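Local coordinates for protein putative amidohydrolase (Unidentified, PDB 3FEQ) that is a zinc-containing amidohydrolase, identified as a prolidase, and so probably hydrolyses dipeptides that end in proline, at residues 340-349 with 384-392; 373-381 with 397-405. All coordinates share one frame; numbering follows the deposited sequence.

Interaction 1: residues 340-349 with 384-392; sequences AEVLGNLEAL and PLEDIGVVA
Ile388 reaches from the short 3-10 turn of 384-392 into the angle between Ala340 and the first turn of the helix that begins at Asn345. Its CB sits against the amide nitrogen of Asn345, 3.5 Å from ND2. One bond further out, CG1 meets the methyl of Ala340, with CB of Ala340 and CG1 of Ile388 3.7 Å apart; the other branch, CG2, is turned to the same methyl from a little farther off. At the tip, CD1 turns back onto Asn345 and lies 3.6 Å from its CB, with the methyl of Ala348 a looser neighbour. CG1 stands anti to the backbone N (chi1 -168°), which swings this longer branch across to the helix, and the Ile388 and Asn345 side chains pass each other in opposite directions. The Asn345 amide ends over the backbone of 384-386: ND2 comes 3.4 Å from the carbonyl O of Pro384, but at an angle too poor for a hydrogen bond.

In the amidohydrolase fold, a TIM barrel with a smaller beta domain beside it, this contact sets helix 345-351 against the loop that joins strands 377-380 and 398-403. Further along the helix, Leu349 fills the buried side. Its CD1 meets CB of Pro384 at 3.7 Å, the two side chains crossing at about a right angle, and CD1 of Leu385 at 3.8 Å, while its other methyl turns to Ile388 and Val391. Met58 of strand 56-66 and Leu16 also touch Leu349. Toward the outside, CD2 of Leu346 approaches CD1 of Leu385 at 4.2 Å.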
# COMPACT_ATOMS: atom_id res chain seq x y z
N ALA C 340 5.22 -53.14 14.87
CA ALA C 340 5.12 -54.59 14.95
C ALA C 340 5.23 -55.05 16.39
O ALA C 340 4.57 -56.00 16.79
CB ALA C 340 6.18 -55.23 14.11
N GLU C 341 6.02 -54.35 17.19
CA GLU C 341 6.29 -54.78 18.55
C GLU C 341 5.09 -54.61 19.44
O GLU C 341 5.05 -55.13 20.54
CB GLU C 341 7.47 -54.01 19.13
CG GLU C 341 8.83 -54.51 18.70
CD GLU C 341 9.94 -53.55 19.08
OE1 GLU C 341 9.72 -52.70 19.97
OE2 GLU C 341 11.04 -53.65 18.50
N VAL C 342 4.11 -53.84 19.00
CA VAL C 342 2.96 -53.60 19.84
C VAL C 342 1.76 -54.31 19.27
O VAL C 342 1.12 -55.08 19.97
CB VAL C 342 2.66 -52.11 20.01
CG1 VAL C 342 1.40 -51.91 20.81
CG2 VAL C 342 3.83 -51.42 20.68
N LEU C 343 1.47 -54.04 18.00
CA LEU C 343 0.42 -54.76 17.28
C LEU C 343 1.14 -55.78 16.42
O LEU C 343 2.33 -55.68 16.24
CB LEU C 343 -0.39 -53.78 16.42
CG LEU C 343 -0.53 -52.35 16.97
CD1 LEU C 343 -0.76 -51.35 15.85
CD2 LEU C 343 -1.62 -52.20 18.03
N GLY C 344 0.44 -56.78 15.89
CA GLY C 344 1.14 -57.79 15.08
C GLY C 344 1.89 -57.15 13.93
O GLY C 344 1.57 -56.03 13.53
N ASN C 345 2.88 -57.85 13.37
CA ASN C 345 3.47 -57.35 12.13
C ASN C 345 2.62 -57.49 10.86
O ASN C 345 2.96 -56.92 9.83
CB ASN C 345 4.94 -57.73 11.93
CG ASN C 345 5.25 -59.15 12.30
OD1 ASN C 345 4.38 -59.89 12.76
ND2 ASN C 345 6.50 -59.55 12.10
N LEU C 346 1.48 -58.16 10.96
CA LEU C 346 0.43 -58.04 9.93
C LEU C 346 -0.12 -56.63 9.94
O LEU C 346 -0.20 -55.97 8.90
CB LEU C 346 -0.72 -59.00 10.20
CG LEU C 346 -1.46 -59.61 9.00
CD1 LEU C 346 -2.91 -59.85 9.36
CD2 LEU C 346 -1.35 -58.79 7.72
N GLU C 347 -0.50 -56.17 11.12
CA GLU C 347 -0.98 -54.81 11.30
C GLU C 347 0.04 -53.75 10.86
O GLU C 347 -0.30 -52.79 10.18
CB GLU C 347 -1.44 -54.60 12.75
CG GLU C 347 -2.11 -53.26 13.02
CD GLU C 347 -3.21 -52.92 12.03
OE1 GLU C 347 -4.01 -53.82 11.69
OE2 GLU C 347 -3.28 -51.74 11.60
N ALA C 348 1.31 -53.96 11.21
CA ALA C 348 2.38 -53.06 10.80
C ALA C 348 2.46 -52.93 9.28
O ALA C 348 2.58 -51.83 8.74
CB ALA C 348 3.71 -53.53 11.36
N LEU C 349 2.31 -54.05 8.58
CA LEU C 349 2.31 -54.02 7.14
C LEU C 349 1.02 -53.45 6.56
O LEU C 349 1.03 -52.88 5.47
CB LEU C 349 2.58 -55.42 6.58
CG LEU C 349 3.93 -56.06 6.88
CD1 LEU C 349 3.93 -57.48 6.35
CD2 LEU C 349 5.09 -55.29 6.29
N PRO C 384 8.15 -61.01 5.60
CA PRO C 384 7.89 -59.98 6.60
C PRO C 384 6.86 -60.44 7.62
O PRO C 384 6.88 -60.01 8.77
CB PRO C 384 7.35 -58.82 5.77
CG PRO C 384 6.79 -59.44 4.56
CD PRO C 384 7.68 -60.61 4.27
N LEU C 385 5.99 -61.34 7.19
CA LEU C 385 4.92 -61.83 8.04
C LEU C 385 5.47 -62.55 9.27
O LEU C 385 4.77 -62.68 10.27
CB LEU C 385 3.98 -62.72 7.25
CG LEU C 385 2.50 -62.34 7.20
CD1 LEU C 385 2.34 -60.84 7.32
CD2 LEU C 385 1.82 -62.84 5.92
N GLU C 386 6.73 -62.98 9.21
CA GLU C 386 7.38 -63.62 10.35
C GLU C 386 8.60 -62.89 10.88
O GLU C 386 8.86 -62.91 12.08
CB GLU C 386 7.75 -65.06 10.02
CG GLU C 386 6.89 -66.07 10.74
CD GLU C 386 6.61 -67.29 9.90
OE1 GLU C 386 5.42 -67.57 9.63
OE2 GLU C 386 7.58 -67.95 9.48
N ASP C 387 9.38 -62.31 9.99
CA ASP C 387 10.43 -61.39 10.41
C ASP C 387 10.16 -59.97 9.90
O ASP C 387 10.32 -59.69 8.71
CB ASP C 387 11.80 -61.88 9.97
CG ASP C 387 12.92 -60.95 10.42
OD1 ASP C 387 12.82 -60.37 11.53
OD2 ASP C 387 13.90 -60.80 9.66
N ILE C 388 9.77 -59.08 10.80
CA ILE C 388 9.48 -57.71 10.44
C ILE C 388 10.75 -56.98 10.01
O ILE C 388 10.68 -55.98 9.29
CB ILE C 388 8.79 -56.95 11.59
CG1 ILE C 388 8.22 -55.63 11.09
CG2 ILE C 388 9.76 -56.74 12.75
CD1 ILE C 388 7.26 -55.76 9.95
N GLY C 389 11.90 -57.51 10.42
CA GLY C 389 13.18 -56.91 10.07
C GLY C 389 13.52 -56.90 8.59
O GLY C 389 14.42 -56.17 8.19
N VAL C 390 12.81 -57.69 7.78
CA VAL C 390 13.10 -57.74 6.33
C VAL C 390 12.62 -56.47 5.65
O VAL C 390 12.97 -56.19 4.50
CB VAL C 390 12.54 -59.02 5.61
CG1 VAL C 390 12.74 -60.26 6.45
CG2 VAL C 390 11.09 -58.87 5.23
N VAL C 391 11.84 -55.69 6.38
CA VAL C 391 11.31 -54.44 5.90
C VAL C 391 11.87 -53.29 6.72
O VAL C 391 12.07 -52.20 6.20
CB VAL C 391 9.78 -54.40 6.01
CG1 VAL C 391 9.26 -53.20 5.34
CG2 VAL C 391 9.18 -55.61 5.36
N ALA C 392 12.15 -53.55 7.99
CA ALA C 392 12.48 -52.48 8.92
C ALA C 392 13.98 -52.32 9.16
O ALA C 392 14.39 -51.95 10.25
CB ALA C 392 11.76 -52.69 10.24

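Interaction 2: residues 373-381 with 397-405; sequences AIADLVVLD and RVEYVLQRG
Leu377 and Leu402 pair through both of their backbone N-H groups, and with Val379 opposite Tyr400 they set the register of two antiparallel strands, 377-380 and 398-403. These neighbours belong to the mixed sheet that also includes strand 56-66, whose first part runs along the far edge of 377-380. A classic beta bulge interrupts the ladder: Glu399 and Tyr400 both face Val379. The Val379 O takes a hydrogen bond from Glu399 N at 3.1 Å, nearly along the carbonyl direction, and only a weak one from Tyr400 N.

The packing is tight in the middle. CB of Val379 lies 3.5 Å from CB of Tyr400, the two side chains running side by side. CG1 of Val379 stands anti to the backbone N (chi1 167°), which brings it to CD2 at the edge of the Tyr400 ring. On the other face the Val378 and Val398 side chains cross at about a right angle, with CG1 of Val378 3.8 Å from CG2 of Val398, and CD1 of Leu380 reaches CB of Val398 at 3.7 Å.

The end at exposed Asp381 is looser and more polar. Its OD1 stays 4.2 Å from OE2 of Glu399, two like charges whose carboxylate planes stand nearly perpendicular, 85° apart. CG and CD of Arg397 pass close to the carbonyl O of Asp381, the two side chains crossing at a slant, while Asp381 N bonds to Arg397 O.

At the opposite end, Ala375 centres an inverse gamma turn and buried Asp376 divides its carboxylate. OD2 forms a salt bridge with Arg128, and OD1 takes the N-H of Arg404 at 2.8 Å along an almost straight 179° line.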
# COMPACT_ATOMS: atom_id res chain seq x y z
N ALA C 373 -5.32 -52.93 -10.30
CA ALA C 373 -4.56 -51.99 -9.48
C ALA C 373 -3.29 -51.48 -10.17
O ALA C 373 -2.90 -51.99 -11.21
CB ALA C 373 -4.21 -52.62 -8.12
N ILE C 374 -2.67 -50.46 -9.59
CA ILE C 374 -1.46 -49.86 -10.15
C ILE C 374 -0.21 -50.63 -9.73
O ILE C 374 -0.11 -51.09 -8.59
CB ILE C 374 -1.32 -48.40 -9.70
CG1 ILE C 374 -2.57 -47.61 -10.09
CG2 ILE C 374 -0.08 -47.77 -10.28
CD1 ILE C 374 -2.62 -46.24 -9.50
N ALA C 375 0.75 -50.74 -10.65
CA ALA C 375 1.84 -51.67 -10.49
C ALA C 375 2.97 -51.09 -9.66
O ALA C 375 4.11 -50.92 -10.13
CB ALA C 375 2.33 -52.12 -11.83
N ASP C 376 2.66 -50.81 -8.40
CA ASP C 376 3.64 -50.35 -7.43
C ASP C 376 4.00 -51.51 -6.53
O ASP C 376 3.25 -51.85 -5.61
CB ASP C 376 3.07 -49.19 -6.60
CG ASP C 376 3.15 -47.84 -7.32
OD1 ASP C 376 3.44 -47.82 -8.54
OD2 ASP C 376 2.90 -46.79 -6.67
N LEU C 377 5.11 -52.16 -6.83
CA LEU C 377 5.49 -53.40 -6.17
C LEU C 377 6.84 -53.31 -5.52
O LEU C 377 7.74 -52.61 -6.00
CB LEU C 377 5.51 -54.57 -7.16
CG LEU C 377 4.21 -55.25 -7.59
CD1 LEU C 377 3.09 -55.05 -6.56
CD2 LEU C 377 3.79 -54.76 -8.97
N VAL C 378 7.00 -54.06 -4.44
CA VAL C 378 8.28 -54.25 -3.81
C VAL C 378 8.57 -55.74 -3.83
O VAL C 378 7.68 -56.55 -3.63
CB VAL C 378 8.25 -53.75 -2.36
CG1 VAL C 378 9.45 -54.25 -1.60
CG2 VAL C 378 8.23 -52.26 -2.33
N VAL C 379 9.82 -56.08 -4.15
CA VAL C 379 10.26 -57.46 -4.05
C VAL C 379 11.25 -57.65 -2.91
O VAL C 379 12.29 -57.00 -2.84
CB VAL C 379 10.80 -57.98 -5.38
CG1 VAL C 379 11.55 -59.28 -5.19
CG2 VAL C 379 9.66 -58.16 -6.35
N LEU C 380 10.92 -58.59 -2.04
CA LEU C 380 11.48 -58.67 -0.71
C LEU C 380 12.16 -60.02 -0.54
O LEU C 380 11.59 -61.06 -0.85
CB LEU C 380 10.33 -58.55 0.29
CG LEU C 380 10.37 -57.46 1.35
CD1 LEU C 380 11.07 -56.24 0.81
CD2 LEU C 380 8.95 -57.14 1.76
N ASP C 381 13.39 -59.99 -0.04
CA ASP C 381 14.16 -61.21 0.23
C ASP C 381 13.88 -61.74 1.64
O ASP C 381 14.59 -61.41 2.60
CB ASP C 381 15.66 -60.91 0.07
CG ASP C 381 16.54 -62.14 0.22
OD1 ASP C 381 16.28 -63.16 -0.45
OD2 ASP C 381 17.53 -62.08 0.98
N ARG C 397 16.97 -55.42 2.75
CA ARG C 397 16.45 -56.66 2.18
C ARG C 397 15.39 -56.50 1.07
O ARG C 397 14.61 -57.42 0.82
CB ARG C 397 15.93 -57.56 3.30
CG ARG C 397 16.69 -58.87 3.42
CD ARG C 397 16.32 -59.60 4.71
NE ARG C 397 17.36 -59.49 5.72
CZ ARG C 397 17.41 -58.56 6.67
NH1 ARG C 397 16.47 -57.63 6.77
NH2 ARG C 397 18.42 -58.56 7.53
N VAL C 398 15.37 -55.35 0.41
CA VAL C 398 14.48 -55.11 -0.73
C VAL C 398 15.32 -54.97 -1.99
O VAL C 398 16.12 -54.05 -2.09
CB VAL C 398 13.62 -53.84 -0.53
CG1 VAL C 398 14.41 -52.77 0.20
CG2 VAL C 398 13.11 -53.31 -1.85
N GLU C 399 15.17 -55.89 -2.93
CA GLU C 399 16.03 -55.87 -4.10
C GLU C 399 15.36 -55.44 -5.38
O GLU C 399 16.04 -55.13 -6.35
CB GLU C 399 16.76 -57.20 -4.29
CG GLU C 399 15.86 -58.34 -4.66
CD GLU C 399 15.72 -59.32 -3.53
OE1 GLU C 399 14.76 -59.18 -2.74
OE2 GLU C 399 16.60 -60.20 -3.41
N TYR C 400 14.03 -55.40 -5.40
CA TYR C 400 13.33 -54.83 -6.54
C TYR C 400 12.25 -53.85 -6.12
O TYR C 400 11.45 -54.14 -5.24
CB TYR C 400 12.72 -55.92 -7.42
CG TYR C 400 13.73 -56.78 -8.13
CD1 TYR C 400 14.54 -56.26 -9.14
CD2 TYR C 400 13.87 -58.13 -7.82
CE1 TYR C 400 15.45 -57.05 -9.81
CE2 TYR C 400 14.80 -58.92 -8.48
CZ TYR C 400 15.58 -58.38 -9.47
OH TYR C 400 16.49 -59.16 -10.14
N VAL C 401 12.23 -52.69 -6.76
CA VAL C 401 11.09 -51.79 -6.62
C VAL C 401 10.50 -51.44 -7.99
O VAL C 401 11.20 -50.99 -8.88
CB VAL C 401 11.45 -50.51 -5.86
CG1 VAL C 401 10.26 -49.58 -5.80
CG2 VAL C 401 11.92 -50.83 -4.45
N LEU C 402 9.21 -51.71 -8.14
CA LEU C 402 8.52 -51.35 -9.36
C LEU C 402 7.57 -50.20 -9.10
O LEU C 402 6.86 -50.18 -8.09
CB LEU C 402 7.73 -52.53 -9.90
CG LEU C 402 8.40 -53.34 -11.00
CD1 LEU C 402 9.53 -54.16 -10.44
CD2 LEU C 402 7.38 -54.23 -11.67
N GLN C 403 7.53 -49.25 -10.02
CA GLN C 403 6.66 -48.10 -9.88
C GLN C 403 5.88 -47.87 -11.17
O GLN C 403 6.47 -47.81 -12.25
CB GLN C 403 7.50 -46.88 -9.51
CG GLN C 403 6.77 -45.80 -8.75
CD GLN C 403 7.72 -44.79 -8.13
OE1 GLN C 403 7.42 -44.23 -7.07
NE2 GLN C 403 8.86 -44.55 -8.77
N ARG C 404 4.56 -47.80 -11.07
CA ARG C 404 3.69 -47.70 -12.24
C ARG C 404 4.19 -48.52 -13.44
O ARG C 404 4.48 -47.98 -14.51
CB ARG C 404 3.48 -46.23 -12.64
CG ARG C 404 2.41 -45.51 -11.83
CD ARG C 404 1.99 -44.19 -12.46
NE ARG C 404 3.08 -43.22 -12.46
CZ ARG C 404 3.55 -42.61 -13.54
NH1 ARG C 404 3.03 -42.86 -14.73
NH2 ARG C 404 4.54 -41.74 -13.43
N GLY C 405 4.32 -49.83 -13.23
CA GLY C 405 4.73 -50.71 -14.30
C GLY C 405 6.23 -50.89 -14.38
O GLY C 405 6.71 -52.01 -14.47

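Overall arrangement
Interaction 1 and interaction 2 share the chain around strands 377-380 and 398-403: the loop segment 384-392 of interaction 1 lies within the connection between the two strands of interaction 2. They meet where Val391 and Val390 touch Leu380 and where Arg397 packs against Gly389 and Val390. Their centres are about 18 Å apart, and each lies about 18 Å from the centre of the chain. Both are partly buried, but interaction 2 covers nearly twice the area and is carried by a backbone ladder with apolar side chains on both faces. Interaction 1 is side-chain packing of a helix on a loop, without cross-segment hydrogen bonds. Strand 56-66 borders both.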